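L-lactate dehydrogenase (Trichomonas vaginalis, PDB 4UUL) catalyses the NADH-dependent reduction of pyruvate to L-lactate, an activity gained convergently within the malate dehydrogenase type 2 family. Local coordinates at the interface of chains A and B. Numbering follows the deposited sequence. Chains: chain A/B, L-lactate dehydrogenase.

Contact 1: the interface of chains A and B. Residues chain A 161, 228, 232, 243; chain B 54-55, 58.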
# COMPACT_ATOMS: atom_id res chain seq x y z
N ARG A 161 -16.35 -5.27 4.98
CA ARG A 161 -16.65 -6.66 4.63
C ARG A 161 -18.16 -6.84 4.43
O ARG A 161 -18.59 -7.51 3.49
CB ARG A 161 -16.18 -7.57 5.74
CG ARG A 161 -14.69 -7.80 5.79
CD ARG A 161 -14.30 -8.66 6.97
NE ARG A 161 -12.91 -9.04 6.92
CZ ARG A 161 -12.20 -9.42 7.96
NH1 ARG A 161 -12.77 -9.43 9.17
NH2 ARG A 161 -10.94 -9.78 7.80
N ARG A 228 -14.72 -14.85 7.85
CA ARG A 228 -13.99 -14.22 6.75
C ARG A 228 -12.47 -14.15 6.98
O ARG A 228 -11.67 -14.48 6.11
CB ARG A 228 -14.54 -12.81 6.54
CG ARG A 228 -13.94 -12.11 5.36
CD ARG A 228 -14.15 -12.91 4.07
NE ARG A 228 -13.91 -12.03 2.92
CZ ARG A 228 -14.25 -12.28 1.65
NH1 ARG A 228 -14.80 -13.43 1.27
NH2 ARG A 228 -14.02 -11.35 0.74
N ILE A 232 -9.42 -16.09 4.91
CA ILE A 232 -8.28 -15.42 4.32
C ILE A 232 -6.96 -16.02 4.82
O ILE A 232 -6.04 -16.27 4.03
CB ILE A 232 -8.33 -13.91 4.58
CG1 ILE A 232 -9.45 -13.29 3.71
CG2 ILE A 232 -6.98 -13.25 4.27
CD1 ILE A 232 -9.80 -11.93 4.11
N SER A 243 -6.28 -5.01 3.97
CA SER A 243 -7.66 -4.59 4.25
C SER A 243 -7.85 -3.92 5.63
O SER A 243 -8.53 -2.91 5.71
CB SER A 243 -8.65 -5.72 3.96
OG SER A 243 -8.41 -6.89 4.70
N MET B 54 -9.97 -11.62 -1.92
CA MET B 54 -10.87 -11.51 -0.77
C MET B 54 -10.55 -10.20 -0.01
O MET B 54 -11.48 -9.52 0.49
CB MET B 54 -10.66 -12.68 0.12
CG MET B 54 -11.26 -13.96 -0.40
SD MET B 54 -10.75 -15.44 0.55
CE MET B 54 -11.91 -15.42 1.89
N GLU B 55 -9.28 -9.87 0.16
CA GLU B 55 -8.94 -8.60 0.80
C GLU B 55 -9.34 -7.41 -0.02
O GLU B 55 -9.83 -6.41 0.55
CB GLU B 55 -7.49 -8.52 1.24
CG GLU B 55 -7.21 -9.42 2.42
CD GLU B 55 -5.95 -9.01 3.12
OE1 GLU B 55 -5.95 -7.95 3.81
OE2 GLU B 55 -4.91 -9.71 2.95
N ASP B 58 -12.91 -6.92 0.64
CA ASP B 58 -13.13 -6.48 2.00
C ASP B 58 -12.67 -5.03 2.27
O ASP B 58 -12.83 -4.51 3.39
CB ASP B 58 -12.35 -7.38 2.96
CG ASP B 58 -12.95 -8.76 3.10
OD1 ASP B 58 -14.04 -9.00 2.51
OD2 ASP B 58 -12.39 -9.59 3.86
O HOH W 1 -11.41 -2.50 4.88
O HOH W 2 -10.07 -9.01 5.15
O HOH W 3 -16.76 -9.81 2.88
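With CG anti to the backbone N (chi1 -175°) and the chain bent at chi2 (56°), A:Arg228 turns the edge of its guanidinium toward the carboxylate of B:Asp58, while A:Arg161 runs extended from CG to NE and reaches the same group from another direction. The pair illustrates how one acidic side chain can serve as a shared anchor at a subunit interface. A:Arg228 grips it side-on: NE lies 3.0 Å from OD2 of B:Asp58, with that oxygen in the guanidinium plane and approached on its syn side, while NH2 reaches OD1 of B:Asp58 at 2.9 Å from above the carboxylate plane. OD2 also accepts a bond from NE of A:Arg161, 3.2 Å away and well above the carboxylate, so two arginines fix the rotation of the acid and probably stabilise its negative charge. Beside this salt-bridge cluster, the methyl CE of B:Met54 packs 3.7 Å from CG1 of A:Ile232. At the start of chain A helix 242-257, the hydroxyl OG of A:Ser243 meets the anti lone pair of B:Glu55 OE1 at 2.8 Å. The backbone N of A:Ser243 donates to B:Glu55 OE1 at 3.0 Å. Water 3 links the backbone O of A:Arg161 to OD1 of B:Asp58, lying 2.9 Å from the latter.

Contact 2: the interface of chains A and B. Residues chain A 54, 57-58, 60; chain B 160, 163-164, 228.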
# COMPACT_ATOMS: atom_id res chain seq x y z
N MET A 54 14.47 1.45 5.53
CA MET A 54 15.24 1.54 4.30
C MET A 54 14.31 1.63 3.10
O MET A 54 14.57 2.41 2.17
CB MET A 54 16.15 0.34 4.15
CG MET A 54 17.23 0.31 5.16
SD MET A 54 18.17 -1.26 5.17
CE MET A 54 19.15 -1.04 3.71
N GLU A 57 12.80 5.15 2.99
CA GLU A 57 13.78 6.04 2.43
C GLU A 57 13.81 5.93 0.91
O GLU A 57 13.87 6.95 0.22
CB GLU A 57 15.17 5.72 2.99
CG GLU A 57 15.34 6.11 4.47
CD GLU A 57 16.63 5.66 5.09
OE1 GLU A 57 17.32 4.80 4.52
OE2 GLU A 57 16.98 6.20 6.14
N ASP A 58 13.79 4.71 0.41
CA ASP A 58 13.91 4.44 -1.01
C ASP A 58 12.70 4.81 -1.84
O ASP A 58 12.71 4.66 -3.07
CB ASP A 58 14.21 2.95 -1.20
CG ASP A 58 15.61 2.54 -0.80
OD1 ASP A 58 16.39 3.43 -0.39
OD2 ASP A 58 15.94 1.32 -0.94
N ALA A 60 11.63 8.04 -1.55
CA ALA A 60 11.79 9.49 -1.71
C ALA A 60 10.47 10.21 -1.62
O ALA A 60 10.13 11.08 -2.42
CB ALA A 60 12.52 9.81 -3.02
N ASN B 160 14.73 7.09 -7.11
CA ASN B 160 14.25 7.43 -5.78
C ASN B 160 15.32 7.13 -4.74
O ASN B 160 15.54 7.95 -3.82
CB ASN B 160 12.91 6.76 -5.47
CG ASN B 160 11.78 7.39 -6.23
OD1 ASN B 160 11.83 8.56 -6.61
ND2 ASN B 160 10.72 6.64 -6.41
N TYR B 163 17.95 9.87 -4.99
CA TYR B 163 17.53 11.14 -4.40
C TYR B 163 17.61 11.14 -2.88
O TYR B 163 18.10 12.11 -2.29
CB TYR B 163 16.09 11.51 -4.83
CG TYR B 163 16.02 12.41 -6.05
CD1 TYR B 163 16.03 13.79 -5.93
CD2 TYR B 163 15.93 11.88 -7.34
CE1 TYR B 163 15.98 14.60 -7.05
CE2 TYR B 163 15.86 12.67 -8.47
CZ TYR B 163 15.88 14.05 -8.31
OH TYR B 163 15.82 14.88 -9.41
N TYR B 164 17.14 10.08 -2.26
CA TYR B 164 17.19 10.09 -0.81
C TYR B 164 18.63 10.09 -0.32
O TYR B 164 18.99 10.82 0.61
CB TYR B 164 16.41 8.90 -0.28
CG TYR B 164 16.10 9.14 1.21
CD1 TYR B 164 17.02 8.79 2.18
CD2 TYR B 164 14.88 9.75 1.62
CE1 TYR B 164 16.79 9.00 3.53
CE2 TYR B 164 14.62 9.98 2.99
CZ TYR B 164 15.57 9.61 3.92
OH TYR B 164 15.29 9.83 5.23
N ARG B 228 22.12 -1.61 -2.37
CA ARG B 228 21.04 -1.31 -1.47
C ARG B 228 19.96 -2.44 -1.30
O ARG B 228 19.46 -2.75 -0.19
CB ARG B 228 20.32 -0.09 -2.04
CG ARG B 228 19.19 0.32 -1.21
CD ARG B 228 19.64 0.84 0.15
NE ARG B 228 18.57 1.67 0.75
CZ ARG B 228 18.68 2.39 1.85
NH1 ARG B 228 19.77 2.39 2.60
NH2 ARG B 228 17.63 3.09 2.23
O HOH W 4 10.65 3.99 -5.00
O HOH W 5 16.85 8.59 6.85
O HOH W 6 19.71 3.99 5.14
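A:Glu57 meets B:Tyr164 and B:Arg228 across the interface and shows how one acidic side chain can combine apolar and charged recognition. Its CB lies over the face of the B:Tyr164 ring, 3.7 Å from the ring centroid and offset toward the rim, in a CH-pi contact. The next carbon, CG, sits 3.4 Å from CE1 of the same ring. Beyond CG the chain is extended (chi2 173°), which carries the carboxylate along the rim of the ring, where OE1 reaches B:Arg228. There OE1 accepts NH2 of B:Arg228 at 2.9 Å through its anti lone pair, and the bond is nearly straight, 166° at the hydrogen. Carboxylate and guanidinium are almost coplanar. Water 6 joins OE1 to NH1 of B:Arg228, and water 5 joins OE2 to the phenol OH of B:Tyr164, 2.6 Å from that OH. B:Arg228 also grips the carboxylate of A:Asp58 side-on, NE 3.1 Å from OD2 of A:Asp58 on its syn lone pair and NH2 on OD1. CB of A:Met54 lies over one guanidinium face, toward its rim. Farther along, water 4 connects the backbone O of A:Asp58 to ND2 of B:Asn160, and A:Ala60 CB packs 3.9 Å from B:Asn160 CB. By pinning the end of helix 46-57 and the loop after it to helices 156-170 and 214-236 of the partner, the site probably helps hold the dimer together.

Contact 3: the interface of chains A and B. Residues chain A 18, 51, 55; chain B 236, 240-242.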
# COMPACT_ATOMS: atom_id res chain seq x y z
N TYR A 18 4.05 -2.34 7.89
CA TYR A 18 4.78 -2.17 6.64
C TYR A 18 3.93 -1.38 5.65
O TYR A 18 4.41 -0.41 5.02
CB TYR A 18 5.09 -3.55 6.11
CG TYR A 18 5.90 -3.60 4.83
CD1 TYR A 18 7.26 -3.34 4.82
CD2 TYR A 18 5.32 -3.95 3.63
CE1 TYR A 18 8.00 -3.45 3.65
CE2 TYR A 18 6.06 -4.05 2.47
CZ TYR A 18 7.39 -3.79 2.48
OH TYR A 18 8.09 -3.93 1.32
N ALA A 51 14.84 -2.63 8.10
CA ALA A 51 14.49 -2.90 6.70
C ALA A 51 13.32 -2.01 6.27
O ALA A 51 13.29 -1.49 5.13
CB ALA A 51 14.14 -4.38 6.51
N GLU A 55 13.22 0.85 3.08
CA GLU A 55 12.28 1.01 1.99
C GLU A 55 11.56 2.33 2.02
O GLU A 55 11.32 2.90 0.94
CB GLU A 55 11.28 -0.15 1.86
CG GLU A 55 11.90 -1.42 1.31
CD GLU A 55 10.86 -2.38 0.85
OE1 GLU A 55 10.27 -2.18 -0.24
OE2 GLU A 55 10.59 -3.33 1.60
N ARG B 236 15.46 -7.75 5.96
CA ARG B 236 14.02 -8.08 5.80
C ARG B 236 13.74 -9.57 5.69
O ARG B 236 12.69 -10.03 6.14
CB ARG B 236 13.46 -7.37 4.55
CG ARG B 236 11.97 -7.56 4.18
CD ARG B 236 11.63 -6.62 3.02
NE ARG B 236 10.55 -7.09 2.14
CZ ARG B 236 9.27 -7.12 2.48
NH1 ARG B 236 8.88 -6.70 3.67
NH2 ARG B 236 8.37 -7.57 1.63
N SER B 240 12.65 -6.20 -1.60
CA SER B 240 11.78 -5.05 -1.47
C SER B 240 10.46 -5.28 -2.20
O SER B 240 10.37 -6.05 -3.17
CB SER B 240 12.49 -3.79 -1.99
OG SER B 240 13.61 -3.44 -1.17
N ALA B 241 9.43 -4.63 -1.70
CA ALA B 241 8.09 -4.75 -2.27
C ALA B 241 7.36 -3.40 -2.31
O ALA B 241 6.92 -2.94 -3.36
CB ALA B 241 7.29 -5.80 -1.56
N ALA B 242 7.23 -2.73 -1.16
CA ALA B 242 6.58 -1.44 -1.14
C ALA B 242 7.31 -0.41 -1.97
O ALA B 242 6.66 0.37 -2.65
CB ALA B 242 6.42 -0.95 0.28
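The Rossmann fold of the lactate/malate dehydrogenase family supplies one side of this contact: A:Tyr18 stands on helix 15-25, which begins within the glycine-rich NAD-binding segment, and its phenol meets the start of helix 242-257 in chain B. The backbone N of B:Ala242 donates to OH of A:Tyr18 at 2.9 Å, almost straight at 175°, showing how an uncharged hydroxyl can read a helix amino terminus. That same OH donates to OE2 of A:Glu55, 2.6 Å away on the syn side of the carboxylate. OE1 of A:Glu55 accepts the backbone N of B:Ala241 at 3.0 Å, also from the syn side. Phenol and carboxylate therefore fix each other, and the helix start would probably stabilise the carboxylate charge. The chi1 of A:Tyr18, -177° with CG anti to the backbone N, points the ring toward chain B. NH1 of B:Arg236 lies over one face of this ring, toward its rim and 3.7 Å from the centroid, in a cation-pi contact, while OH of A:Tyr18 sits over the centre of the guanidinium. This arginine is poorly ordered, and the salt bridge from its NE to OE2 of A:Glu55 is long, 3.8 Å. Its CB packs 3.6 Å from CB of A:Ala51.

Contacts 2 and 3 are neighbours, their C-alpha centres about 11 Å apart, whereas contact 1 lies about 31 Å from contact 2 and 23 Å from contact 3. The two-fold symmetry explains the overlap in residues: the Met54, Asp58 and Arg228 positions recur in contacts 1 and 2 with the chains exchanged, and Glu55 serves both contact 1 and contact 3. Helices 46-57 and 214-236 run through all three, so each subunit gives its helix 46-57 to one half of the interface and its helix 214-236 to the other. Contacts 1 and 3 are centred about 13 and 16 Å from A:His186 and B:His186, respectively, so dimer assembly may help shape both active sites.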